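Local coordinates for protein endo-1,4-beta-xylanase C (Paenibacillus barcinonensis, PDB 4XUR) that hydrolyses internal beta-1,4-xylosidic linkages of xylan, the piece described here being its second CBM22 xylan-binding domain in complex with xylotetraose, at residues R31-L36 with S54-Y59; E65-L70 with T137-L142. All blocks are in the same frame, centred on the assembly; numbering follows the deposited sequence.

Contact 1 of 2, residues R31-L36 with S54-Y59; sequences RGTEKL and SRSETY. With XYP (beta-D-xylopyranose), chain D; XYP (beta-D-xylopyranose), chain B.
Arg31 and Tyr59 meet between the turn that leads into strand 35-40 and the loop after strand 48-53, as neighbouring walls of the xylan-binding site. The guanidinium of Arg31 presents an edge to the backbone of Tyr59: NH1 donates to Tyr59 O at 2.9 Å, in the guanidinium plane. The bond is fairly straight, with an N-H...O angle of 154°. CG of Tyr59 sits between its own backbone N and carbonyl carbon (chi1 63°), and the ring beyond it lies flat against the sugar. C3 of the chain D xylose stands 3.7 Å above the plane of the Tyr59 ring, over its centre; Glu57 CB backs the opposite face nearer the rim. Arg31 NH2 reaches the same sugar, 3.1 Å from C5, and pairs with Glu98, while the guanidinium makes a cation-pi contact with Tyr145.

Behind this wall the carboxylate of Glu34 grips the turn that carries Arg31. Its OE2 accepts Arg31 N at 2.7 Å from above the carboxylate plane, and OE1 takes Gly32 N through the syn lone pair; Gly61 N is a further donor to OE2. At the solvent side, one water joins Thr33 OG1, Ser54 O and Ser56 OG. This is consistent with a site held ready for xylan: Glu34 holds the backbone of the turn, and Tyr59 O and Glu98 hold the guanidinium, while the tyrosine face offers CH-pi stacking to a xylose ring.

Contact 2 of 2, residues E65-L70 with T137-L142; sequences EVLPYL and TGISGL
Val66 and Leu142 make the tightest packing of this contact, Val66 CG2 lying 3.2 Å from Leu142 O. Farther out along the Leu142 side chain, Val66 CG2 packs on CD2 at 3.6 Å, and Ile171 of strand 164-173 also touches Val66. Leu67 and Leu142 form a broader apolar contact, their side chains crossing at about a right angle with CB to CB at 4.1 Å. CG of Leu67 stands anti to its backbone N (chi1 -167°), and the CD2 branch beyond it lies against the backbone of the other segment, 3.7 Å from Ser140 C.

Beside this apolar patch, Glu65 OE2 accepts from two amides: Leu142 N at 2.9 Å on the syn side, and Leu67 N through the anti lone pair. Leu142 O returns the link by taking Val66 N at 2.9 Å, with a weak second bond from Leu67 N. The carboxylate's other oxygen turns to the looser, wetter side, where a water bridges Glu65 OE1 and Ser140 O and Arg143 forms a salt bridge with OE1.

The arrangement marks the edge of an antiparallel sheet, where strand 63-65 gives way to a 3-10 turn at 67-69. On its other side strand 139-147 pairs with strand 90-101, where Ser140 and Gly141 both face Glu100 in a classic beta bulge, within a beta-sandwich carbohydrate-binding module.

Within one beta-sandwich domain, contact 1 joins a turn to a loop and contact 2 a turn to a strand, their centres 23 Å apart. Contact 1 is partly buried and flanks the paired strands 35-40 and 48-53; contact 2 is buried and fixes the outermost strand 63-65 and its following turn to its neighbour 139-147 in the four-stranded sheet, whereas strands 35-40 and 48-53 belong to the other sheet. Each uses a glutamate to hold backbone amides, but in contact 1 they come from the glutamate's own segment and from Gly61, none from the facing segment, whereas in contact 2 one comes from the partner strand. Polar and aromatic groups address xylose in contact 1; branched aliphatic side chains pack in contact 2.

Contact 1 of 2, residues R31-L36 with S54-Y59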
# COMPACT_ATOMS: atom_id res chain seq x y z
N ARG A 31 -6.58 -1.84 7.24
CA ARG A 31 -6.76 -0.53 7.83
C ARG A 31 -8.13 -0.36 8.51
O ARG A 31 -8.33 0.57 9.31
CB ARG A 31 -6.56 0.54 6.76
CG ARG A 31 -5.16 0.44 6.14
CD ARG A 31 -4.83 1.66 5.23
NE ARG A 31 -4.58 2.84 6.02
CZ ARG A 31 -5.18 4.03 5.84
NH1 ARG A 31 -6.12 4.19 4.91
NH2 ARG A 31 -4.82 5.05 6.63
N GLY A 32 -9.08 -1.23 8.16
CA GLY A 32 -10.42 -1.27 8.77
C GLY A 32 -10.92 -2.68 8.83
O GLY A 32 -10.34 -3.53 9.46
N THR A 33 -12.08 -2.92 8.17
CA THR A 33 -12.75 -4.21 8.22
C THR A 33 -12.46 -5.11 7.04
O THR A 33 -13.05 -6.19 6.89
CB THR A 33 -14.27 -3.99 8.34
OG1 THR A 33 -14.67 -3.14 7.25
CG2 THR A 33 -14.61 -3.35 9.64
N GLU A 34 -11.56 -4.69 6.16
CA GLU A 34 -11.21 -5.48 4.97
C GLU A 34 -10.36 -6.74 5.31
O GLU A 34 -9.84 -6.89 6.44
CB GLU A 34 -10.59 -4.63 3.88
CG GLU A 34 -9.13 -4.19 4.09
CD GLU A 34 -8.92 -3.08 5.04
OE1 GLU A 34 -9.72 -2.86 5.96
OE2 GLU A 34 -7.88 -2.35 4.89
N LYS A 35 -10.24 -7.57 4.31
CA LYS A 35 -9.59 -8.91 4.48
C LYS A 35 -8.36 -8.97 3.58
O LYS A 35 -8.42 -8.71 2.38
CB LYS A 35 -10.54 -10.00 4.09
CG LYS A 35 -9.89 -11.35 3.89
CD LYS A 35 -10.93 -12.37 3.36
CE LYS A 35 -10.35 -13.77 3.36
NZ LYS A 35 -9.58 -14.11 2.09
N LEU A 36 -7.24 -9.35 4.21
CA LEU A 36 -5.98 -9.60 3.50
C LEU A 36 -5.61 -11.07 3.50
O LEU A 36 -5.80 -11.77 4.51
CB LEU A 36 -4.84 -8.85 4.24
CG LEU A 36 -4.51 -7.45 3.73
CD1 LEU A 36 -5.60 -6.47 4.10
CD2 LEU A 36 -3.12 -7.01 4.26
N SER A 54 -13.10 -7.52 0.34
CA SER A 54 -14.07 -7.09 1.37
C SER A 54 -13.83 -5.63 1.74
O SER A 54 -14.01 -5.26 2.91
CB SER A 54 -14.01 -7.96 2.64
OG SER A 54 -14.39 -9.29 2.36
N ARG A 55 -13.45 -4.81 0.76
CA ARG A 55 -13.23 -3.38 0.96
C ARG A 55 -14.61 -2.68 0.97
O ARG A 55 -15.43 -2.95 0.12
CB ARG A 55 -12.32 -2.80 -0.12
CG ARG A 55 -10.96 -3.52 -0.29
CD ARG A 55 -10.15 -2.97 -1.50
NE ARG A 55 -9.79 -1.53 -1.31
CZ ARG A 55 -10.09 -0.55 -2.15
NH1 ARG A 55 -10.74 -0.75 -3.26
NH2 ARG A 55 -9.74 0.73 -1.85
N SER A 56 -14.82 -1.82 1.94
CA SER A 56 -16.10 -1.04 1.98
C SER A 56 -15.78 0.44 2.27
O SER A 56 -16.68 1.22 2.66
CB SER A 56 -17.03 -1.62 3.03
OG SER A 56 -16.57 -1.55 4.35
N GLU A 57 -14.52 0.82 2.07
CA GLU A 57 -14.11 2.20 2.03
C GLU A 57 -12.97 2.36 1.02
O GLU A 57 -12.28 1.38 0.66
CB GLU A 57 -13.65 2.68 3.42
CG GLU A 57 -14.61 2.54 4.58
CD GLU A 57 -15.83 3.46 4.55
OE1 GLU A 57 -15.91 4.38 3.73
OE2 GLU A 57 -16.78 3.21 5.37
N THR A 58 -12.78 3.58 0.50
CA THR A 58 -11.72 3.83 -0.47
C THR A 58 -10.40 3.60 0.23
O THR A 58 -9.43 3.19 -0.40
CB THR A 58 -11.67 5.31 -0.99
OG1 THR A 58 -11.50 6.19 0.13
CG2 THR A 58 -12.92 5.67 -1.76
N TYR A 59 -10.39 3.89 1.54
CA TYR A 59 -9.16 3.81 2.33
C TYR A 59 -8.78 2.41 2.85
O TYR A 59 -7.70 2.26 3.47
CB TYR A 59 -9.20 4.84 3.47
CG TYR A 59 -10.28 4.68 4.49
CD1 TYR A 59 -10.15 3.76 5.53
CD2 TYR A 59 -11.44 5.47 4.45
CE1 TYR A 59 -11.16 3.61 6.49
CE2 TYR A 59 -12.45 5.33 5.42
CZ TYR A 59 -12.28 4.40 6.43
OH TYR A 59 -13.27 4.25 7.42
C1 XYP D . -9.03 5.89 8.72
C2 XYP D . -9.79 7.17 8.54
C3 XYP D . -9.80 7.63 7.11
C4 XYP D . -8.36 7.65 6.57
C5 XYP D . -7.66 6.32 6.84
O2 XYP D . -11.17 6.97 9.00
O3 XYP D . -10.33 8.94 7.00
O4 XYP D . -8.40 7.87 5.20
O5 XYP D . -7.67 6.04 8.23
O1 XYP B . -11.06 1.34 11.83
C1 XYP B . -10.35 2.42 12.49
C2 XYP B . -8.86 2.35 12.12
C3 XYP B . -8.28 3.59 11.43
C4 XYP B . -9.25 4.11 10.37
C5 XYP B . -10.76 3.87 10.64
O2 XYP B . -8.04 2.04 13.24
O3 XYP B . -7.04 3.20 10.74
O4 XYP B . -8.97 5.50 10.20
O5 XYP B . -10.94 3.66 12.05
O HOH W 1 -15.21 -4.05 4.80

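Contact 2 of 2, residues E65-L70 with T137-L142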
# COMPACT_ATOMS: atom_id res chain seq x y z
N GLU A 65 4.05 -1.37 8.29
CA GLU A 65 4.95 -0.46 9.02
C GLU A 65 6.36 -0.61 8.40
O GLU A 65 6.92 -1.74 8.36
CB GLU A 65 4.99 -0.82 10.50
CG GLU A 65 6.00 -0.01 11.30
CD GLU A 65 5.67 1.45 11.42
OE1 GLU A 65 4.67 1.76 12.10
OE2 GLU A 65 6.41 2.33 10.86
N VAL A 66 6.94 0.50 7.97
CA VAL A 66 8.32 0.42 7.42
C VAL A 66 9.39 1.31 8.09
O VAL A 66 10.55 1.25 7.70
CB VAL A 66 8.33 0.67 5.91
CG1 VAL A 66 7.50 -0.45 5.18
CG2 VAL A 66 7.90 2.08 5.58
N LEU A 67 8.99 2.15 9.01
CA LEU A 67 9.95 3.04 9.74
C LEU A 67 11.20 2.26 10.24
O LEU A 67 12.30 2.70 9.99
CB LEU A 67 9.33 3.76 10.86
CG LEU A 67 10.21 4.91 11.40
CD1 LEU A 67 10.65 5.90 10.30
CD2 LEU A 67 9.42 5.67 12.46
N PRO A 68 11.02 1.08 10.87
CA PRO A 68 12.20 0.37 11.38
C PRO A 68 13.25 -0.02 10.38
O PRO A 68 14.40 -0.23 10.75
CB PRO A 68 11.57 -0.90 12.04
CG PRO A 68 10.12 -0.53 12.28
CD PRO A 68 9.81 0.25 11.05
N TYR A 69 12.89 -0.13 9.09
CA TYR A 69 13.80 -0.45 8.01
C TYR A 69 14.66 0.76 7.56
O TYR A 69 15.60 0.60 6.75
CB TYR A 69 13.06 -1.00 6.83
CG TYR A 69 12.34 -2.31 7.08
CD1 TYR A 69 13.03 -3.53 7.00
CD2 TYR A 69 10.99 -2.37 7.34
CE1 TYR A 69 12.35 -4.74 7.22
CE2 TYR A 69 10.31 -3.58 7.57
CZ TYR A 69 11.01 -4.75 7.50
OH TYR A 69 10.27 -5.94 7.67
N LEU A 70 14.26 1.94 7.95
CA LEU A 70 14.77 3.19 7.34
C LEU A 70 15.50 4.08 8.35
O LEU A 70 15.31 3.97 9.55
CB LEU A 70 13.62 3.97 6.71
CG LEU A 70 12.62 3.17 5.81
CD1 LEU A 70 11.51 4.07 5.28
CD2 LEU A 70 13.38 2.49 4.71
N THR A 137 11.42 15.40 14.60
CA THR A 137 9.97 15.56 14.40
C THR A 137 9.16 14.76 15.41
O THR A 137 7.97 15.01 15.59
CB THR A 137 9.42 15.14 13.03
OG1 THR A 137 9.59 13.71 12.86
CG2 THR A 137 10.05 15.96 11.88
N GLY A 138 9.78 13.79 16.07
CA GLY A 138 9.06 12.86 16.94
C GLY A 138 8.34 11.73 16.19
O GLY A 138 7.57 10.95 16.79
N ILE A 139 8.62 11.58 14.88
CA ILE A 139 8.06 10.52 14.11
C ILE A 139 8.25 9.17 14.80
O ILE A 139 9.36 8.88 15.23
CB ILE A 139 8.61 10.45 12.63
CG1 ILE A 139 7.85 9.47 11.70
CG2 ILE A 139 10.13 10.19 12.56
CD1 ILE A 139 6.57 9.94 11.10
N SER A 140 7.17 8.37 14.89
CA SER A 140 7.17 7.08 15.56
C SER A 140 6.54 5.92 14.77
O SER A 140 6.62 4.75 15.21
CB SER A 140 6.53 7.18 16.95
OG SER A 140 5.16 7.61 16.87
N GLY A 141 5.90 6.23 13.68
CA GLY A 141 5.41 5.25 12.65
C GLY A 141 5.32 5.82 11.26
O GLY A 141 4.98 6.99 11.07
N LEU A 142 5.71 5.03 10.27
CA LEU A 142 5.60 5.41 8.89
C LEU A 142 5.28 4.13 8.10
O LEU A 142 6.16 3.28 7.92
CB LEU A 142 6.93 6.03 8.40
CG LEU A 142 6.99 6.66 6.98
CD1 LEU A 142 8.05 7.78 6.90
CD2 LEU A 142 7.27 5.65 5.90
O HOH W 2 4.69 2.57 14.93